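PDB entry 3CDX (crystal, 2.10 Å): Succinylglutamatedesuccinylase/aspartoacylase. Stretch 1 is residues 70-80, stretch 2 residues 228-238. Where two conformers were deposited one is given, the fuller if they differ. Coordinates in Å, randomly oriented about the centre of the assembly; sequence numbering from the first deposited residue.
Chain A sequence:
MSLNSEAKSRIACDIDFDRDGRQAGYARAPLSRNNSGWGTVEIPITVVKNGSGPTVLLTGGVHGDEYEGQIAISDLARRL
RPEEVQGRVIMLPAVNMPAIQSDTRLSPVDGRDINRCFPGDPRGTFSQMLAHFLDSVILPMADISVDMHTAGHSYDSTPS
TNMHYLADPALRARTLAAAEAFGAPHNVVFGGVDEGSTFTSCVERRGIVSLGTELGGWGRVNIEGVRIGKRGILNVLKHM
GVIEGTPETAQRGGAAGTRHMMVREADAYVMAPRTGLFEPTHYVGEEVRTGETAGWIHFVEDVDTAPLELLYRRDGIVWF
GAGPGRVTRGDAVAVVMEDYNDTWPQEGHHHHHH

Stretch 1 (70-80) QIAISDLARRL
Stretch 2, residues 228-238: IGKRGILNVLK

No hydrogen bond joins the two stretches directly; their polar link is a long salt bridge, Asp75 OD2 to Lys230 NZ at 3.7 Å, with a water set between the partners. The water donates to Asp75 OD2 at 3.1 Å and accepts from Lys230 NZ at 2.7 Å. It also lies 2.9 Å from Arg79 NH1.

Both stretches are helical. Residues 70-79 end a helix that begins earlier, and Leu80 is the first residue to leave helical phi/psi (-58/132). Residues 228-238 lie within a longer helix. The N-to-C directions differ by 51° (signed crossing angle -51°), and the axes approach to 8.8 Å. The register is set by Ala72 and Lys230, whose CA atoms are 4.8 Å apart.

Ala72 suits this close point, because its lone methyl packs against the backbone of the second helix. It points toward that helix, and Ala72 CB lies 4.1 Å from Gly229 C and 3.9 Å from Lys230 N. Gly229 has no side chain; an ideal CB there would lie 4.0 Å from Ala72 CB, which is no clash, so this contact does not explain the glycine.

Further along, the contact is apolar. Ile233 (chi1 p, chi2 t) points toward stretch 1. Its CD1 reaches Ala72 O at 3.6 Å, Ala72 CB at 4.1 Å, Ile73 CG1 at 4.2 Å and Leu76 CD2 at 3.7 Å. Ile73 (m, t) is directed sideways. Leu76 (t, p) points toward stretch 2 and uses both methyls: CD1 meets Leu234 CD2 at 4.0 Å, and CD2 meets Leu237 CD1 at 4.0 Å. Leu237 (m, t) points toward stretch 1. Leu234 (m, t) starts sideways, but its end comes nearer. Ala72, Leu76, Ile233 and Leu237 are buried, as befits their apolar side chains. The two stretches bury 418 Å² in all.

Lys230 is partly exposed. Its CA-to-CB bond is sideways, but its extended chain (m, t, t, t) comes nearer stretch 1. The aliphatic part packs as the charged end reaches Asp75: CG is 4.1 Å from Ala72 CB, and CE is 4.4 Å from Ile71 CG2.

Asp75 (chi1 t, chi2 70°) points toward stretch 2. Its OD1 forms a salt bridge with Arg79 NE at 3.0 Å and a long one with Arg78 NH2 at 3.8 Å. Arg79 (m, t, t, chi4 -161°) brings NH2 to 4.4 Å from Lys230 NZ. These like charges are close, and Asp75 supplies a negative charge to both residues.

Ser74 (p) takes no part in the contact; its OG donates to Gln70 O at 2.9 Å.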

ATOM      1  N   GLN A  70      20.683  -8.941  18.580  1.00 19.86           N
ATOM      2  CA  GLN A  70      21.433  -8.832  17.313  1.00 19.01           C
ATOM      3  C   GLN A  70      22.868  -8.316  17.552  1.00 19.56           C
ATOM      4  O   GLN A  70      23.787  -8.808  16.939  1.00 17.96           O
ATOM      5  CB  GLN A  70      20.722  -7.876  16.337  1.00 18.22           C
ATOM      6  CG  GLN A  70      19.277  -8.313  15.934  1.00 15.86           C
ATOM      7  CD  GLN A  70      18.651  -7.282  15.017  1.00 18.52           C
ATOM      8  OE1 GLN A  70      19.333  -6.761  14.127  1.00 23.22           O
ATOM      9  NE2 GLN A  70      17.355  -6.935  15.259  1.00 19.16           N
ATOM     10  N   ILE A  71      23.003  -7.281  18.404  1.00 19.86           N
ATOM     11  CA  ILE A  71      24.315  -6.724  18.772  1.00 21.61           C
ATOM     12  C   ILE A  71      25.150  -7.698  19.625  1.00 21.78           C
ATOM     13  O   ILE A  71      26.292  -8.016  19.268  1.00 22.38           O
ATOM     14  CB  ILE A  71      24.164  -5.405  19.525  1.00 21.41           C
ATOM     15  CG1 ILE A  71      23.600  -4.298  18.595  1.00 21.58           C
ATOM     16  CG2 ILE A  71      25.510  -4.983  20.119  1.00 20.27           C
ATOM     17  CD1 ILE A  71      23.018  -3.077  19.373  1.00 23.22           C
ATOM     18  N   ALA A  72      24.577  -8.199  20.724  1.00 22.31           N
ATOM     19  CA  ALA A  72      25.321  -9.047  21.665  1.00 22.25           C
ATOM     20  C   ALA A  72      25.848 -10.304  20.946  1.00 23.09           C
ATOM     21  O   ALA A  72      27.020 -10.653  21.068  1.00 24.23           O
ATOM     22  CB  ALA A  72      24.440  -9.439  22.809  1.00 21.23           C
ATOM     23  N   ILE A  73      24.977 -10.956  20.177  1.00 22.92           N
ATOM     24  CA  ILE A  73      25.320 -12.233  19.539  1.00 24.21           C
ATOM     25  C   ILE A  73      26.269 -12.094  18.331  1.00 23.99           C
ATOM     26  O   ILE A  73      27.144 -12.917  18.149  1.00 25.02           O
ATOM     27  CB  ILE A  73      24.046 -13.061  19.209  1.00 23.56           C
ATOM     28  CG1 ILE A  73      23.283 -13.395  20.497  1.00 25.47           C
ATOM     29  CG2 ILE A  73      24.363 -14.362  18.501  1.00 22.57           C
ATOM     30  CD1 ILE A  73      21.902 -14.021  20.235  1.00 24.89           C
ATOM     31  N   SER A  74      26.071 -11.088  17.486  1.00 24.39           N
ATOM     32  CA  SER A  74      26.966 -10.909  16.356  1.00 24.83           C
ATOM     33  C   SER A  74      28.356 -10.507  16.817  1.00 25.49           C
ATOM     34  O   SER A  74      29.370 -10.905  16.213  1.00 25.78           O
ATOM     35  CB  SER A  74      26.404  -9.909  15.333  1.00 24.56           C
ATOM     36  OG  SER A  74      26.461  -8.586  15.810  1.00 26.01           O
ATOM     37  N   ASP A  75      28.412  -9.705  17.880  1.00 26.37           N
ATOM     38  CA  ASP A  75      29.695  -9.365  18.504  1.00 27.36           C
ATOM     39  C   ASP A  75      30.422 -10.631  19.020  1.00 26.17           C
ATOM     40  O   ASP A  75      31.607 -10.819  18.756  1.00 26.02           O
ATOM     41  CB  ASP A  75      29.453  -8.333  19.629  1.00 27.31           C
ATOM     42  CG  ASP A  75      30.740  -7.966  20.387  1.00 31.21           C
ATOM     43  OD1 ASP A  75      31.594  -7.281  19.782  1.00 31.08           O
ATOM     44  OD2 ASP A  75      30.865  -8.346  21.587  1.00 30.10           O
ATOM     45  N   LEU A  76      29.704 -11.507  19.735  1.00 27.70           N
ATOM     46  CA  LEU A  76      30.322 -12.717  20.291  1.00 27.81           C
ATOM     47  C   LEU A  76      30.739 -13.626  19.159  1.00 28.33           C
ATOM     48  O   LEU A  76      31.831 -14.231  19.191  1.00 27.63           O
ATOM     49  CB  LEU A  76      29.405 -13.445  21.295  1.00 28.27           C
ATOM     50  CG  LEU A  76      29.968 -14.707  21.979  1.00 28.58           C
ATOM     51  CD1 LEU A  76      31.291 -14.433  22.749  1.00 29.43           C
ATOM     52  CD2 LEU A  76      28.911 -15.390  22.873  1.00 28.93           C
ATOM     53  N   ALA A  77      29.897 -13.663  18.114  1.00 28.41           N
ATOM     54  CA  ALA A  77      30.149 -14.527  16.970  1.00 29.14           C
ATOM     55  C   ALA A  77      31.430 -14.145  16.255  1.00 30.24           C
ATOM     56  O   ALA A  77      32.128 -15.008  15.709  1.00 31.03           O
ATOM     57  CB  ALA A  77      28.922 -14.531  15.986  1.00 28.43           C
ATOM     58  N   ARG A  78      31.730 -12.851  16.223  1.00 31.26           N
ATOM     59  CA  ARG A  78      32.924 -12.367  15.544  1.00 33.53           C
ATOM     60  C   ARG A  78      34.222 -12.666  16.332  1.00 34.51           C
ATOM     61  O   ARG A  78      35.275 -12.871  15.726  1.00 33.82           O
ATOM     62  CB  ARG A  78      32.803 -10.854  15.247  1.00 33.19           C
ATOM     63  CG  ARG A  78      33.932 -10.280  14.389  1.00 34.19           C
ATOM     64  CD  ARG A  78      33.697  -8.804  13.992  1.00 34.95           C
ATOM     65  NE  ARG A  78      33.437  -7.947  15.144  1.00 39.02           N
ATOM     66  CZ  ARG A  78      34.394  -7.401  15.891  1.00 41.75           C
ATOM     67  NH1 ARG A  78      35.668  -7.632  15.612  1.00 41.57           N
ATOM     68  NH2 ARG A  78      34.079  -6.647  16.936  1.00 42.73           N
ATOM     69  N   ARG A  79      34.115 -12.657  17.664  1.00 36.49           N
ATOM     70  CA  ARG A  79      35.263 -12.708  18.587  1.00 38.80           C
ATOM     71  C   ARG A  79      35.611 -14.115  19.096  1.00 38.59           C
ATOM     72  O   ARG A  79      36.792 -14.452  19.208  1.00 39.01           O
ATOM     73  CB  ARG A  79      35.011 -11.820  19.801  1.00 38.29           C
ATOM     74  CG  ARG A  79      35.111 -10.308  19.551  1.00 41.76           C
ATOM     75  CD  ARG A  79      34.726  -9.534  20.843  1.00 42.60           C
ATOM     76  NE  ARG A  79      34.326  -8.142  20.585  1.00 53.54           N
ATOM     77  CZ  ARG A  79      34.297  -7.163  21.504  1.00 56.49           C
ATOM     78  NH1 ARG A  79      34.658  -7.393  22.773  1.00 58.06           N
ATOM     79  NH2 ARG A  79      33.926  -5.940  21.148  1.00 56.44           N
ATOM     80  N   LEU A  80      34.591 -14.918  19.412  1.00 38.18           N
ATOM     81  CA  LEU A  80      34.762 -16.247  20.023  1.00 37.86           C
ATOM     82  C   LEU A  80      35.617 -17.229  19.207  1.00 37.63           C
ATOM     83  O   LEU A  80      35.392 -17.412  18.021  1.00 38.74           O
ATOM     84  CB  LEU A  80      33.382 -16.868  20.314  1.00 37.62           C
ATOM     85  CG  LEU A  80      33.291 -18.202  21.076  1.00 37.63           C
ATOM     86  CD1 LEU A  80      33.785 -18.101  22.527  1.00 34.59           C
ATOM     87  CD2 LEU A  80      31.881 -18.780  21.012  1.00 37.09           C
ATOM     88  N   ILE A 228      24.077  -5.712  29.634  1.00 24.38           N
ATOM     89  CA  ILE A 228      23.562  -6.863  30.382  0.50 24.63           C
ATOM     90  C   ILE A 228      23.463  -8.099  29.483  1.00 24.96           C
ATOM     91  O   ILE A 228      23.816  -9.213  29.891  1.00 26.32           O
ATOM     92  CB  ILE A 228      22.240  -6.496  31.097  0.50 24.45           C
ATOM     93  CG1 ILE A 228      22.529  -5.555  32.284  0.50 23.66           C
ATOM     94  CG2 ILE A 228      21.410  -7.742  31.496  0.50 24.37           C
ATOM     95  CD1 ILE A 228      23.213  -6.206  33.516  0.50 24.00           C
ATOM     96  N   GLY A 229      23.034  -7.895  28.242  1.00 24.93           N
ATOM     97  CA  GLY A 229      22.975  -8.973  27.268  1.00 23.40           C
ATOM     98  C   GLY A 229      24.320  -9.537  26.860  1.00 23.14           C
ATOM     99  O   GLY A 229      24.487 -10.749  26.802  1.00 23.20           O
ATOM    100  N   LYS A 230      25.292  -8.684  26.571  1.00 23.53           N
ATOM    101  CA  LYS A 230      26.644  -9.147  26.253  1.00 23.12           C
ATOM    102  C   LYS A 230      27.249  -9.977  27.412  1.00 24.60           C
ATOM    103  O   LYS A 230      27.767 -11.093  27.204  1.00 25.04           O
ATOM    104  CB  LYS A 230      27.568  -7.965  25.982  1.00 24.01           C
ATOM    105  CG  LYS A 230      27.452  -7.281  24.590  1.00 25.01           C
ATOM    106  CD  LYS A 230      28.574  -6.208  24.393  1.00 23.42           C
ATOM    107  CE  LYS A 230      28.739  -5.830  22.923  1.00 23.64           C
ATOM    108  NZ  LYS A 230      29.875  -4.893  22.604  1.00 24.49           N
ATOM    109  N   ARG A 231      27.208  -9.431  28.627  1.00 25.02           N
ATOM    110  CA  ARG A 231      27.669 -10.186  29.814  1.00 25.56           C
ATOM    111  C   ARG A 231      26.847 -11.484  30.028  1.00 25.85           C
ATOM    112  O   ARG A 231      27.393 -12.506  30.380  1.00 25.92           O
ATOM    113  CB  ARG A 231      27.643  -9.292  31.058  1.00 24.95           C
ATOM    114  CG  ARG A 231      28.299  -9.908  32.316  1.00 25.76           C
ATOM    115  CD  ARG A 231      28.147  -9.040  33.541  1.00 24.84           C
ATOM    116  NE  ARG A 231      26.804  -9.088  34.094  1.00 29.24           N
ATOM    117  CZ  ARG A 231      26.449  -8.491  35.229  1.00 29.01           C
ATOM    118  NH1 ARG A 231      27.344  -7.822  35.937  1.00 32.93           N
ATOM    119  NH2 ARG A 231      25.219  -8.591  35.674  1.00 30.31           N
ATOM    120  N   GLY A 232      25.531 -11.430  29.830  1.00 26.47           N
ATOM    121  CA  GLY A 232      24.679 -12.576  30.170  1.00 26.00           C
ATOM    122  C   GLY A 232      24.984 -13.799  29.349  1.00 26.92           C
ATOM    123  O   GLY A 232      24.893 -14.928  29.851  1.00 26.38           O
ATOM    124  N   ILE A 233      25.311 -13.597  28.069  1.00 26.83           N
ATOM    125  CA  ILE A 233      25.596 -14.729  27.213  1.00 27.95           C
ATOM    126  C   ILE A 233      26.946 -15.376  27.516  1.00 29.09           C
ATOM    127  O   ILE A 233      27.055 -16.599  27.450  1.00 28.74           O
ATOM    128  CB  ILE A 233      25.362 -14.451  25.687  1.00 28.09           C
ATOM    129  CG1 ILE A 233      26.297 -13.375  25.117  1.00 27.59           C
ATOM    130  CG2 ILE A 233      23.865 -14.073  25.451  1.00 27.33           C
ATOM    131  CD1 ILE A 233      26.095 -13.116  23.581  1.00 26.56           C
ATOM    132  N   LEU A 234      27.948 -14.558  27.850  1.00 30.05           N
ATOM    133  CA  LEU A 234      29.235 -15.064  28.366  1.00 31.35           C
ATOM    134  C   LEU A 234      29.029 -15.847  29.658  1.00 30.79           C
ATOM    135  O   LEU A 234      29.524 -16.951  29.778  1.00 30.92           O
ATOM    136  CB  LEU A 234      30.211 -13.920  28.659  1.00 32.02           C
ATOM    137  CG  LEU A 234      30.892 -13.233  27.489  1.00 34.49           C
ATOM    138  CD1 LEU A 234      31.680 -12.028  28.023  1.00 39.17           C
ATOM    139  CD2 LEU A 234      31.791 -14.188  26.712  1.00 37.66           C
ATOM    140  N   ASN A 235      28.303 -15.248  30.609  1.00 30.15           N
ATOM    141  CA  ASN A 235      27.913 -15.905  31.858  1.00 29.50           C
ATOM    142  C   ASN A 235      27.212 -17.239  31.628  1.00 29.58           C
ATOM    143  O   ASN A 235      27.473 -18.218  32.336  1.00 30.27           O
ATOM    144  CB  ASN A 235      26.960 -15.030  32.669  1.00 29.35           C
ATOM    145  CG  ASN A 235      27.649 -13.894  33.405  1.00 27.84           C
ATOM    146  OD1 ASN A 235      28.869 -13.762  33.389  1.00 29.37           O
ATOM    147  ND2 ASN A 235      26.845 -13.050  34.041  1.00 25.23           N
ATOM    148  N   VAL A 236      26.314 -17.293  30.646  1.00 29.63           N
ATOM    149  CA  VAL A 236      25.605 -18.515  30.392  1.00 28.61           C
ATOM    150  C   VAL A 236      26.624 -19.575  29.930  1.00 29.55           C
ATOM    151  O   VAL A 236      26.553 -20.733  30.349  1.00 28.74           O
ATOM    152  CB  VAL A 236      24.467 -18.361  29.388  1.00 28.25           C
ATOM    153  CG1 VAL A 236      24.188 -19.694  28.770  1.00 27.66           C
ATOM    154  CG2 VAL A 236      23.165 -17.843  30.111  1.00 27.64           C
ATOM    155  N   LEU A 237      27.571 -19.168  29.086  1.00 29.57           N
ATOM    156  CA  LEU A 237      28.593 -20.101  28.589  1.00 29.99           C
ATOM    157  C   LEU A 237      29.496 -20.630  29.716  1.00 30.34           C
ATOM    158  O   LEU A 237      29.918 -21.798  29.698  1.00 30.93           O
ATOM    159  CB  LEU A 237      29.462 -19.413  27.544  1.00 29.09           C
ATOM    160  CG  LEU A 237      28.828 -19.052  26.194  1.00 30.87           C
ATOM    161  CD1 LEU A 237      29.920 -18.531  25.211  1.00 29.05           C
ATOM    162  CD2 LEU A 237      28.044 -20.222  25.583  1.00 26.90           C
ATOM    163  N   LYS A 238      29.831 -19.735  30.641  1.00 30.07           N
ATOM    164  CA  LYS A 238      30.609 -20.057  31.832  1.00 31.20           C
ATOM    165  C   LYS A 238      29.837 -21.025  32.735  1.00 31.36           C
ATOM    166  O   LYS A 238      30.388 -22.047  33.145  1.00 31.64           O
ATOM    167  CB  LYS A 238      31.027 -18.774  32.582  1.00 30.79           C
ATOM    168  CG  LYS A 238      31.985 -17.919  31.755  1.00 29.73           C
ATOM    169  CD  LYS A 238      32.275 -16.624  32.455  1.00 30.94           C
ATOM    170  CE  LYS A 238      33.371 -15.855  31.747  1.00 32.12           C
ATOM    171  NZ  LYS A 238      33.349 -14.417  32.260  1.00 33.30           N
TER
HETATM  172  O   HOH W   1      32.091  -6.156  23.468  1.00 38.00           O